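Local coordinates for YqgE/AlgH family protein (Corynebacterium diphtheriae NCTC 13129, PDB 2GS5) that is of unknown function but belongs to the UPF0301 (AlgH) family of conserved bacterial proteins, at residues 20-25 with 174-178; 102-106 with 124-128; 170-175 with 188-192. Numbering follows the deposited sequence.

Interaction 1: residues 20-25 with 174-178; sequences VLVAAP and WGDVM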
ATOM      1  N   VAL A  20       2.185  -6.262  -0.463  1.00 11.76           N
ATOM      2  CA  VAL A  20       1.681  -5.517  -1.615  1.00 11.93           C
ATOM      3  C   VAL A  20       1.357  -6.462  -2.765  1.00 11.26           C
ATOM      4  O   VAL A  20       1.999  -7.494  -2.945  1.00 11.44           O
ATOM      5  CB  VAL A  20       2.646  -4.428  -2.109  1.00 12.21           C
ATOM      6  CG1 VAL A  20       2.637  -3.249  -1.135  1.00 12.52           C
ATOM      7  CG2 VAL A  20       4.052  -4.962  -2.282  1.00 11.83           C
ATOM      8  N   LEU A  21       0.316  -6.096  -3.501  1.00 11.28           N
ATOM      9  CA  LEU A  21      -0.086  -6.741  -4.734  1.00 11.44           C
ATOM     10  C   LEU A  21       0.464  -5.880  -5.855  1.00 11.58           C
ATOM     11  O   LEU A  21       0.048  -4.728  -6.017  1.00 11.39           O
ATOM     12  CB  LEU A  21      -1.604  -6.812  -4.838  1.00 11.87           C
ATOM     13  CG  LEU A  21      -2.322  -7.545  -3.707  1.00 12.51           C
ATOM     14  CD1 LEU A  21      -3.842  -7.354  -3.769  1.00 13.43           C
ATOM     15  CD2 LEU A  21      -1.944  -9.018  -3.733  1.00 13.22           C
ATOM     16  N   VAL A  22       1.404  -6.433  -6.618  1.00 11.57           N
ATOM     17  CA  VAL A  22       2.063  -5.682  -7.678  1.00 11.56           C
ATOM     18  C   VAL A  22       1.380  -6.019  -8.992  1.00 11.02           C
ATOM     19  O   VAL A  22       1.346  -7.181  -9.385  1.00 10.91           O
ATOM     20  CB  VAL A  22       3.548  -6.042  -7.770  1.00 11.79           C
ATOM     21  CG1 VAL A  22       4.231  -5.195  -8.839  1.00 12.47           C
ATOM     22  CG2 VAL A  22       4.222  -5.883  -6.404  1.00 12.78           C
ATOM     23  N   ALA A  23       0.817  -5.012  -9.662  1.00 10.94           N
ATOM     24  CA  ALA A  23       0.087  -5.239 -10.916  1.00 11.34           C
ATOM     25  C   ALA A  23       0.983  -5.859 -11.999  1.00 11.56           C
ATOM     26  O   ALA A  23       2.125  -5.430 -12.209  1.00 11.14           O
ATOM     27  CB  ALA A  23      -0.524  -3.942 -11.437  1.00 11.30           C
ATOM     28  N   ALA A  24       0.470  -6.864 -12.693  1.00 11.83           N
ATOM     29  CA  ALA A  24       1.138  -7.395 -13.878  1.00 12.34           C
ATOM     30  C   ALA A  24       1.358  -6.268 -14.880  1.00 12.57           C
ATOM     31  O   ALA A  24       0.501  -5.407 -15.032  1.00 11.68           O
ATOM     32  CB  ALA A  24       0.294  -8.496 -14.506  1.00 12.76           C
ATOM     33  N   PRO A  25       2.519  -6.270 -15.570  1.00 13.35           N
ATOM     34  CA  PRO A  25       2.765  -5.279 -16.614  1.00 14.27           C
ATOM     35  C   PRO A  25       1.614  -5.118 -17.609  1.00 14.89           C
ATOM     36  O   PRO A  25       1.339  -4.000 -18.061  1.00 15.32           O
ATOM     37  CB  PRO A  25       4.007  -5.828 -17.315  1.00 14.21           C
ATOM     38  CG  PRO A  25       4.737  -6.540 -16.249  1.00 14.45           C
ATOM     39  CD  PRO A  25       3.688  -7.144 -15.358  1.00 13.56           C
ATOM     40  N   TRP A 174       5.761   1.472  -8.514  1.00 13.10           N
ATOM     41  CA  TRP A 174       5.663   0.166  -9.166  1.00 12.97           C
ATOM     42  C   TRP A 174       7.037  -0.323  -9.642  1.00 12.36           C
ATOM     43  O   TRP A 174       7.433  -1.450  -9.360  1.00 12.16           O
ATOM     44  CB  TRP A 174       4.663   0.235 -10.322  1.00 12.54           C
ATOM     45  CG  TRP A 174       4.414  -1.065 -11.002  1.00 12.95           C
ATOM     46  CD1 TRP A 174       3.463  -1.992 -10.683  1.00 12.42           C
ATOM     47  CD2 TRP A 174       5.099  -1.573 -12.148  1.00 12.22           C
ATOM     48  NE1 TRP A 174       3.526  -3.056 -11.547  1.00 12.63           N
ATOM     49  CE2 TRP A 174       4.525  -2.829 -12.458  1.00 12.70           C
ATOM     50  CE3 TRP A 174       6.152  -1.095 -12.947  1.00 12.48           C
ATOM     51  CZ2 TRP A 174       4.969  -3.614 -13.523  1.00 12.51           C
ATOM     52  CZ3 TRP A 174       6.589  -1.879 -14.005  1.00 12.85           C
ATOM     53  CH2 TRP A 174       5.997  -3.122 -14.287  1.00 12.76           C
ATOM     54  N   GLY A 175       7.775   0.544 -10.327  1.00 12.41           N
ATOM     55  CA  GLY A 175       9.125   0.211 -10.760  1.00 12.11           C
ATOM     56  C   GLY A 175      10.064  -0.157  -9.621  1.00 11.99           C
ATOM     57  O   GLY A 175      10.814  -1.132  -9.721  1.00 11.69           O
ATOM     58  N   ASP A 176      10.021   0.615  -8.537  1.00 12.21           N
ATOM     59  CA  ASP A 176      10.898   0.365  -7.400  1.00 12.58           C
ATOM     60  C   ASP A 176      10.578  -0.981  -6.750  1.00 12.18           C
ATOM     61  O   ASP A 176      11.475  -1.735  -6.391  1.00 12.36           O
ATOM     62  CB  ASP A 176      10.776   1.478  -6.352  1.00 13.04           C
ATOM     63  CG  ASP A 176      11.362   2.804  -6.815  1.00 15.87           C
ATOM     64  OD1 ASP A 176      11.881   2.898  -7.946  1.00 16.00           O
ATOM     65  OD2 ASP A 176      11.309   3.771  -6.019  1.00 20.27           O
ATOM     66  N   VAL A 177       9.296  -1.305  -6.624  1.00 11.85           N
ATOM     67  CA  VAL A 177       8.927  -2.592  -6.017  1.00 11.86           C
ATOM     68  C   VAL A 177       9.361  -3.747  -6.922  1.00 11.59           C
ATOM     69  O   VAL A 177       9.878  -4.747  -6.437  1.00 11.26           O
ATOM     70  CB  VAL A 177       7.418  -2.692  -5.695  1.00 12.08           C
ATOM     71  CG1 VAL A 177       7.086  -4.073  -5.146  1.00 13.29           C
ATOM     72  CG2 VAL A 177       7.024  -1.601  -4.700  1.00 13.17           C
HETATM   73  N   MSE A 178       9.183  -3.602  -8.237  1.00 10.81           N
HETATM   74  CA  MSE A 178       9.599  -4.639  -9.183  1.00 11.38           C
HETATM   75  C   MSE A 178      11.101  -4.913  -9.090  1.00 11.13           C
HETATM   76  O   MSE A 178      11.539  -6.056  -9.191  1.00 11.67           O
HETATM   77  CB  MSE A 178       9.219  -4.233 -10.619  1.00 11.21           C
HETATM   78  CG  MSE A 178       7.725  -4.308 -10.915  1.00 12.92           C
HETATM   79 SE   MSE A 178       7.059  -6.144 -11.050  1.00 18.67          SE
HETATM   80  CE  MSE A 178       7.742  -6.566 -12.827  1.00 14.23           C
TER
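W174, V22 and V177 carry most of this contact, in which helix 173-179 packs on strand 19-23 with the short segment axes 9.3 Å apart at closest approach and their directions 107° apart. The indole of W174 reaches the end of the strand, where NE1 donates to A23 O at 2.8 Å; P25 CG lies at the ring's edge, 4.0 Å from CZ2. Tryptophan suits the place because it joins a broad apolar surface to one N-H that needs a partner. V22 points at the helix: its CG1 lies 3.8 Å from CD1 of W174 and 3.7 Å from SE of selenomethionine M178, while its CG2 meets V177 CG1 at 3.6 Å. V177, one helical turn on from W174, also touches V20, the other strand residue facing this way, whereas L21, between V20 and V22, faces the opposite side of the sheet, toward W155 and V157. The chemistry is that of a hydrophobic core: apolar packing supplies the bulk, and one directional bond fixes the indole relative to the strand's end.

Interaction 2: residues 102-106 with 124-128; sequences RVDNL and EIKPL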
ATOM      1  N   ARG A 102       0.405  -2.239  21.664  1.00 19.45           N
ATOM      2  CA  ARG A 102       0.182  -1.505  22.906  1.00 19.93           C
ATOM      3  C   ARG A 102      -0.258  -0.054  22.675  1.00 19.80           C
ATOM      4  O   ARG A 102      -0.272   0.756  23.612  1.00 20.40           O
ATOM      5  CB  ARG A 102       1.453  -1.537  23.753  1.00 20.48           C
ATOM      6  CG  ARG A 102       1.836  -2.925  24.222  1.00 21.44           C
ATOM      7  CD  ARG A 102       2.977  -2.858  25.212  1.00 21.95           C
ATOM      8  NE  ARG A 102       3.298  -4.160  25.794  1.00 23.11           N
ATOM      9  CZ  ARG A 102       2.777  -4.644  26.919  1.00 23.96           C
ATOM     10  NH1 ARG A 102       1.868  -3.959  27.611  1.00 24.63           N
ATOM     11  NH2 ARG A 102       3.164  -5.841  27.350  1.00 24.58           N
ATOM     12  N   VAL A 103      -0.620   0.270  21.435  1.00 19.22           N
ATOM     13  CA  VAL A 103      -1.138   1.592  21.097  1.00 18.80           C
ATOM     14  C   VAL A 103      -2.494   1.396  20.427  1.00 18.74           C
ATOM     15  O   VAL A 103      -2.565   0.890  19.312  1.00 18.17           O
ATOM     16  CB  VAL A 103      -0.185   2.347  20.143  1.00 18.31           C
ATOM     17  CG1 VAL A 103      -0.706   3.759  19.869  1.00 17.36           C
ATOM     18  CG2 VAL A 103       1.215   2.403  20.742  1.00 17.47           C
ATOM     19  N   ASP A 104      -3.561   1.778  21.126  1.00 19.04           N
ATOM     20  CA  ASP A 104      -4.918   1.517  20.654  1.00 19.07           C
ATOM     21  C   ASP A 104      -5.198   2.132  19.291  1.00 18.53           C
ATOM     22  O   ASP A 104      -5.896   1.538  18.478  1.00 19.46           O
ATOM     23  CB  ASP A 104      -5.943   2.015  21.668  1.00 20.09           C
ATOM     24  CG  ASP A 104      -6.017   1.135  22.907  1.00 21.99           C
ATOM     25  OD1 ASP A 104      -5.483   0.004  22.886  1.00 25.73           O
ATOM     26  OD2 ASP A 104      -6.628   1.569  23.905  1.00 26.80           O
ATOM     27  N   ASN A 105      -4.645   3.314  19.034  1.00 17.43           N
ATOM     28  CA  ASN A 105      -4.885   3.999  17.753  1.00 16.83           C
ATOM     29  C   ASN A 105      -3.972   3.588  16.593  1.00 16.11           C
ATOM     30  O   ASN A 105      -4.031   4.190  15.519  1.00 15.25           O
ATOM     31  CB  ASN A 105      -4.841   5.516  17.949  1.00 16.47           C
ATOM     32  CG  ASN A 105      -6.058   6.038  18.691  1.00 17.53           C
ATOM     33  OD1 ASN A 105      -5.939   6.854  19.595  1.00 21.14           O
ATOM     34  ND2 ASN A 105      -7.233   5.563  18.303  1.00 18.26           N
ATOM     35  N   LEU A 106      -3.136   2.569  16.801  1.00 15.61           N
ATOM     36  CA  LEU A 106      -2.359   1.977  15.721  1.00 15.98           C
ATOM     37  C   LEU A 106      -2.712   0.505  15.567  1.00 16.29           C
ATOM     38  O   LEU A 106      -2.886  -0.204  16.567  1.00 16.76           O
ATOM     39  CB  LEU A 106      -0.860   2.108  15.988  1.00 15.34           C
ATOM     40  CG  LEU A 106      -0.325   3.529  16.156  1.00 14.80           C
ATOM     41  CD1 LEU A 106       1.173   3.490  16.453  1.00 14.51           C
ATOM     42  CD2 LEU A 106      -0.617   4.388  14.926  1.00 13.83           C
ATOM     43  N   GLU A 124      -0.673  12.936  19.726  1.00 18.70           N
ATOM     44  CA  GLU A 124      -0.376  11.602  20.284  1.00 18.86           C
ATOM     45  C   GLU A 124       0.452  10.802  19.295  1.00 17.30           C
ATOM     46  O   GLU A 124       1.449  10.166  19.651  1.00 17.49           O
ATOM     47  CB  GLU A 124      -1.669  10.802  20.565  1.00 18.93           C
ATOM     48  CG  GLU A 124      -1.430   9.431  21.260  1.00 20.23           C
ATOM     49  CD  GLU A 124      -2.390   8.297  20.852  1.00 21.99           C
ATOM     50  OE1 GLU A 124      -2.076   7.133  21.191  1.00 27.11           O
ATOM     51  OE2 GLU A 124      -3.445   8.524  20.213  1.00 26.24           O
ATOM     52  N   ILE A 125       0.009  10.819  18.045  1.00 15.70           N
ATOM     53  CA  ILE A 125       0.536   9.931  17.028  1.00 14.64           C
ATOM     54  C   ILE A 125       1.889  10.403  16.491  1.00 14.37           C
ATOM     55  O   ILE A 125       2.746   9.579  16.187  1.00 13.49           O
ATOM     56  CB  ILE A 125      -0.495   9.761  15.889  1.00 14.90           C
ATOM     57  CG1 ILE A 125      -1.744   9.041  16.418  1.00 15.22           C
ATOM     58  CG2 ILE A 125       0.106   8.988  14.714  1.00 14.25           C
ATOM     59  CD1 ILE A 125      -1.471   7.680  17.085  1.00 15.50           C
ATOM     60  N   LYS A 126       2.087  11.722  16.411  1.00 14.15           N
ATOM     61  CA  LYS A 126       3.308  12.299  15.822  1.00 13.88           C
ATOM     62  C   LYS A 126       4.617  11.634  16.297  1.00 12.98           C
ATOM     63  O   LYS A 126       5.394  11.187  15.463  1.00 12.81           O
ATOM     64  CB  LYS A 126       3.346  13.826  16.010  1.00 14.81           C
ATOM     65  CG  LYS A 126       4.627  14.519  15.509  1.00 16.17           C
ATOM     66  CD  LYS A 126       4.588  14.846  14.039  1.00 20.32           C
ATOM     67  CE  LYS A 126       5.801  15.660  13.603  1.00 20.84           C
ATOM     68  NZ  LYS A 126       7.119  14.960  13.782  1.00 24.53           N
ATOM     69  N   PRO A 127       4.855  11.553  17.627  1.00 12.13           N
ATOM     70  CA  PRO A 127       6.097  10.912  18.103  1.00 12.21           C
ATOM     71  C   PRO A 127       6.200   9.412  17.838  1.00 11.56           C
ATOM     72  O   PRO A 127       7.293   8.842  17.923  1.00 10.89           O
ATOM     73  CB  PRO A 127       6.070  11.167  19.617  1.00 12.33           C
ATOM     74  CG  PRO A 127       4.683  11.449  19.958  1.00 12.99           C
ATOM     75  CD  PRO A 127       4.059  12.087  18.749  1.00 12.38           C
ATOM     76  N   LEU A 128       5.071   8.783  17.517  1.00 11.30           N
ATOM     77  CA  LEU A 128       4.995   7.327  17.384  1.00 11.85           C
ATOM     78  C   LEU A 128       5.173   6.835  15.957  1.00 11.47           C
ATOM     79  O   LEU A 128       5.246   5.620  15.740  1.00 10.91           O
ATOM     80  CB  LEU A 128       3.660   6.811  17.914  1.00 12.22           C
ATOM     81  CG  LEU A 128       3.274   7.267  19.318  1.00 12.31           C
ATOM     82  CD1 LEU A 128       1.931   6.654  19.755  1.00 13.06           C
ATOM     83  CD2 LEU A 128       4.356   6.940  20.350  1.00 12.57           C
TER
HETATM   84  O   HOH W   1      -3.669   4.939  21.237  1.00 28.03           O
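E124, in the short helix 122-125, extends its carboxylate toward the turn at 103-106. Its OE1 accepts from water 1 at 2.7 Å, and the same water accepts from N105 N at 2.9 Å, a bridge that suits a charged, partly exposed residue. The next residue, I125, turns the contact apolar: its CD1 comes within 4.0 Å of L106 CD2 and 4.1 Å of N105 CB, and V116 and W67 help enclose this branched side chain. K126 and P127, both exposed, keep helical backbone angles, and L128 N bonds to I125 O at 2.8 Å. L128 CD1 packs 3.9 Å from V103 CG1, and its CB lies 4.4 Å from L106 CD1, so this leucine touches both V103 and L106, the first and last residues of the turn. V103 to L106 form a type I beta turn, closed by L106 N to V103 O at 3.1 Å, leading into strand 106-110. The arrangement is loop packing at a sheet's margin, a beta turn set against a short helix that precedes strand 129-141.

Interaction 3: residues 170-175 with 188-192; sequences SVDVWG and YSTFP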
ATOM      1  N   SER A 170       8.482  11.947  -6.740  1.00 21.07           N
ATOM      2  CA  SER A 170       9.231  11.735  -7.985  1.00 21.36           C
ATOM      3  C   SER A 170       9.446  10.250  -8.305  1.00 21.58           C
ATOM      4  O   SER A 170       9.982   9.917  -9.365  1.00 22.50           O
ATOM      5  CB  SER A 170      10.587  12.427  -7.892  1.00 21.47           C
ATOM      6  OG  SER A 170      11.362  11.895  -6.831  1.00 22.92           O
ATOM      7  N   VAL A 171       9.023   9.370  -7.401  1.00 21.00           N
ATOM      8  CA  VAL A 171       9.335   7.938  -7.464  1.00 20.84           C
ATOM      9  C   VAL A 171       8.331   7.181  -8.324  1.00 19.66           C
ATOM     10  O   VAL A 171       7.144   7.514  -8.355  1.00 20.46           O
ATOM     11  CB  VAL A 171       9.367   7.329  -6.029  1.00 21.28           C
ATOM     12  CG1 VAL A 171       9.168   5.809  -6.035  1.00 23.03           C
ATOM     13  CG2 VAL A 171      10.669   7.714  -5.335  1.00 21.67           C
ATOM     14  N   ASP A 172       8.823   6.157  -9.016  1.00 17.72           N
ATOM     15  CA  ASP A 172       7.976   5.196  -9.711  1.00 16.62           C
ATOM     16  C   ASP A 172       7.803   4.038  -8.726  1.00 15.79           C
ATOM     17  O   ASP A 172       8.670   3.175  -8.605  1.00 14.93           O
ATOM     18  CB  ASP A 172       8.656   4.736 -11.011  1.00 16.57           C
ATOM     19  CG  ASP A 172       7.802   3.781 -11.828  1.00 16.98           C
ATOM     20  OD1 ASP A 172       6.874   3.166 -11.260  1.00 16.57           O
ATOM     21  OD2 ASP A 172       8.052   3.649 -13.042  1.00 16.28           O
ATOM     22  N   VAL A 173       6.705   4.047  -7.975  1.00 15.01           N
ATOM     23  CA  VAL A 173       6.546   3.089  -6.885  1.00 15.21           C
ATOM     24  C   VAL A 173       6.508   1.659  -7.428  1.00 14.28           C
ATOM     25  O   VAL A 173       7.166   0.754  -6.887  1.00 14.17           O
ATOM     26  CB  VAL A 173       5.296   3.379  -6.037  1.00 15.65           C
ATOM     27  CG1 VAL A 173       5.080   2.271  -5.020  1.00 16.85           C
ATOM     28  CG2 VAL A 173       5.426   4.721  -5.343  1.00 16.98           C
ATOM     29  N   TRP A 174       5.761   1.472  -8.514  1.00 13.10           N
ATOM     30  CA  TRP A 174       5.663   0.166  -9.166  1.00 12.97           C
ATOM     31  C   TRP A 174       7.037  -0.323  -9.642  1.00 12.36           C
ATOM     32  O   TRP A 174       7.433  -1.450  -9.360  1.00 12.16           O
ATOM     33  CB  TRP A 174       4.663   0.235 -10.322  1.00 12.54           C
ATOM     34  CG  TRP A 174       4.414  -1.065 -11.002  1.00 12.95           C
ATOM     35  CD1 TRP A 174       3.463  -1.992 -10.683  1.00 12.42           C
ATOM     36  CD2 TRP A 174       5.099  -1.573 -12.148  1.00 12.22           C
ATOM     37  NE1 TRP A 174       3.526  -3.056 -11.547  1.00 12.63           N
ATOM     38  CE2 TRP A 174       4.525  -2.829 -12.458  1.00 12.70           C
ATOM     39  CE3 TRP A 174       6.152  -1.095 -12.947  1.00 12.48           C
ATOM     40  CZ2 TRP A 174       4.969  -3.614 -13.523  1.00 12.51           C
ATOM     41  CZ3 TRP A 174       6.589  -1.879 -14.005  1.00 12.85           C
ATOM     42  CH2 TRP A 174       5.997  -3.122 -14.287  1.00 12.76           C
ATOM     43  N   GLY A 175       7.775   0.544 -10.327  1.00 12.41           N
ATOM     44  CA  GLY A 175       9.125   0.211 -10.760  1.00 12.11           C
ATOM     45  C   GLY A 175      10.064  -0.157  -9.621  1.00 11.99           C
ATOM     46  O   GLY A 175      10.814  -1.132  -9.721  1.00 11.69           O
ATOM     47  N   TYR A 188      11.414  -6.055 -16.087  1.00 12.30           N
ATOM     48  CA  TYR A 188      10.198  -5.394 -16.531  1.00 12.93           C
ATOM     49  C   TYR A 188       9.928  -4.098 -15.756  1.00 13.10           C
ATOM     50  O   TYR A 188       8.921  -3.420 -15.981  1.00 13.54           O
ATOM     51  CB  TYR A 188       9.024  -6.374 -16.439  1.00 13.79           C
ATOM     52  CG  TYR A 188       9.356  -7.710 -17.071  1.00 14.24           C
ATOM     53  CD1 TYR A 188       9.443  -7.841 -18.451  1.00 15.60           C
ATOM     54  CD2 TYR A 188       9.650  -8.823 -16.291  1.00 16.83           C
ATOM     55  CE1 TYR A 188       9.776  -9.060 -19.044  1.00 15.86           C
ATOM     56  CE2 TYR A 188       9.987 -10.045 -16.874  1.00 15.09           C
ATOM     57  CZ  TYR A 188      10.052 -10.156 -18.254  1.00 14.87           C
ATOM     58  OH  TYR A 188      10.373 -11.351 -18.855  1.00 16.01           O
ATOM     59  N   SER A 189      10.845  -3.720 -14.864  1.00 13.01           N
ATOM     60  CA  SER A 189      10.664  -2.518 -14.063  1.00 13.49           C
ATOM     61  C   SER A 189      10.889  -1.252 -14.875  1.00 14.09           C
ATOM     62  O   SER A 189      11.596  -1.267 -15.880  1.00 14.67           O
ATOM     63  CB  SER A 189      11.605  -2.527 -12.863  1.00 13.24           C
ATOM     64  OG  SER A 189      12.946  -2.387 -13.254  1.00 13.70           O
ATOM     65  N   THR A 190      10.300  -0.155 -14.396  1.00 14.94           N
ATOM     66  CA  THR A 190      10.360   1.134 -15.077  1.00 15.63           C
ATOM     67  C   THR A 190      10.928   2.224 -14.175  1.00 16.08           C
ATOM     68  O   THR A 190      10.832   2.140 -12.951  1.00 16.68           O
ATOM     69  CB  THR A 190       8.955   1.575 -15.532  1.00 15.08           C
ATOM     70  OG1 THR A 190       8.030   1.408 -14.451  1.00 15.09           O
ATOM     71  CG2 THR A 190       8.498   0.742 -16.712  1.00 16.31           C
ATOM     72  N   PHE A 191      11.498   3.257 -14.786  1.00 17.06           N
ATOM     73  CA  PHE A 191      11.978   4.437 -14.055  1.00 18.10           C
ATOM     74  C   PHE A 191      11.128   5.661 -14.394  1.00 18.90           C
ATOM     75  O   PHE A 191      10.497   5.695 -15.451  1.00 18.81           O
ATOM     76  CB  PHE A 191      13.439   4.712 -14.404  1.00 18.14           C
ATOM     77  CG  PHE A 191      14.400   3.745 -13.779  1.00 18.81           C
ATOM     78  CD1 PHE A 191      14.959   2.717 -14.526  1.00 19.57           C
ATOM     79  CD2 PHE A 191      14.731   3.854 -12.438  1.00 19.78           C
ATOM     80  CE1 PHE A 191      15.848   1.821 -13.946  1.00 19.89           C
ATOM     81  CE2 PHE A 191      15.621   2.961 -11.853  1.00 20.19           C
ATOM     82  CZ  PHE A 191      16.171   1.944 -12.604  1.00 19.81           C
ATOM     83  N   PRO A 192      11.100   6.669 -13.493  1.00 19.96           N
ATOM     84  CA  PRO A 192      10.332   7.887 -13.759  1.00 20.90           C
ATOM     85  C   PRO A 192      10.728   8.539 -15.088  1.00 21.92           C
ATOM     86  O   PRO A 192      11.918   8.598 -15.421  1.00 22.04           O
ATOM     87  CB  PRO A 192      10.695   8.801 -12.585  1.00 21.10           C
ATOM     88  CG  PRO A 192      11.125   7.889 -11.505  1.00 20.62           C
ATOM     89  CD  PRO A 192      11.778   6.727 -12.187  1.00 20.00           C
TER
HETATM   90  O   HOH W   2       7.887   5.520 -15.360  1.00 29.97           O
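The polar part of this contact centres on D172, the N-cap of helix 173-179. Its OD1 accepts the capping bond from G175 N at 2.9 Å, and its OD2 accepts from T190 OG1 at 2.6 Å. Aspartate suits the site because its two oxygens serve helix start and tail together. Water 2 bridges, donating to D172 OD2 at 3.0 Å and to F191 O at 2.6 Å. A CA-H...O contact brings G175 CA to 3.4 Å from T190 O; an ideal CB on residue 175 would clash with that oxygen, so glycine fits here. Packing completes the interface: P192 CG lies 3.2 Å from S170 O, and the edge of the W174 ring meets Y188 O at 3.4 Å from CH2 and T190 OG1 at 3.5 Å from CE3. The extended tail runs across the first turn of helix 173-179, and R179, at that helix's far end, bonds to T190 O, while the W174 indole reaches inward to A23 O of strand 19-23 and touches V36 of strand 36-42.

In the fold
Interactions 1 and 3 form one continuous region, their centres about 9 Å apart, because both use helix 173-179 and share W174 and G175. Strand 19-23 meets this helix in the buried contact, and the C-terminal tail meets it at the surface; the two partners also touch each other, P25 CG lying 4.3 Å from Y188 CB, and M178 CB approaches S189 CB at 3.7 Å. Interaction 2 stands apart, its centre about 30 Å from that of interaction 1 (nearest atoms about 18 Å) and 32 Å from that of interaction 3, on the opposite side of the chain's centre. Strands 19-23 and 106-110 belong to one mixed sheet, and 102-106 and 124-128 fall between 20-25 and 174-178.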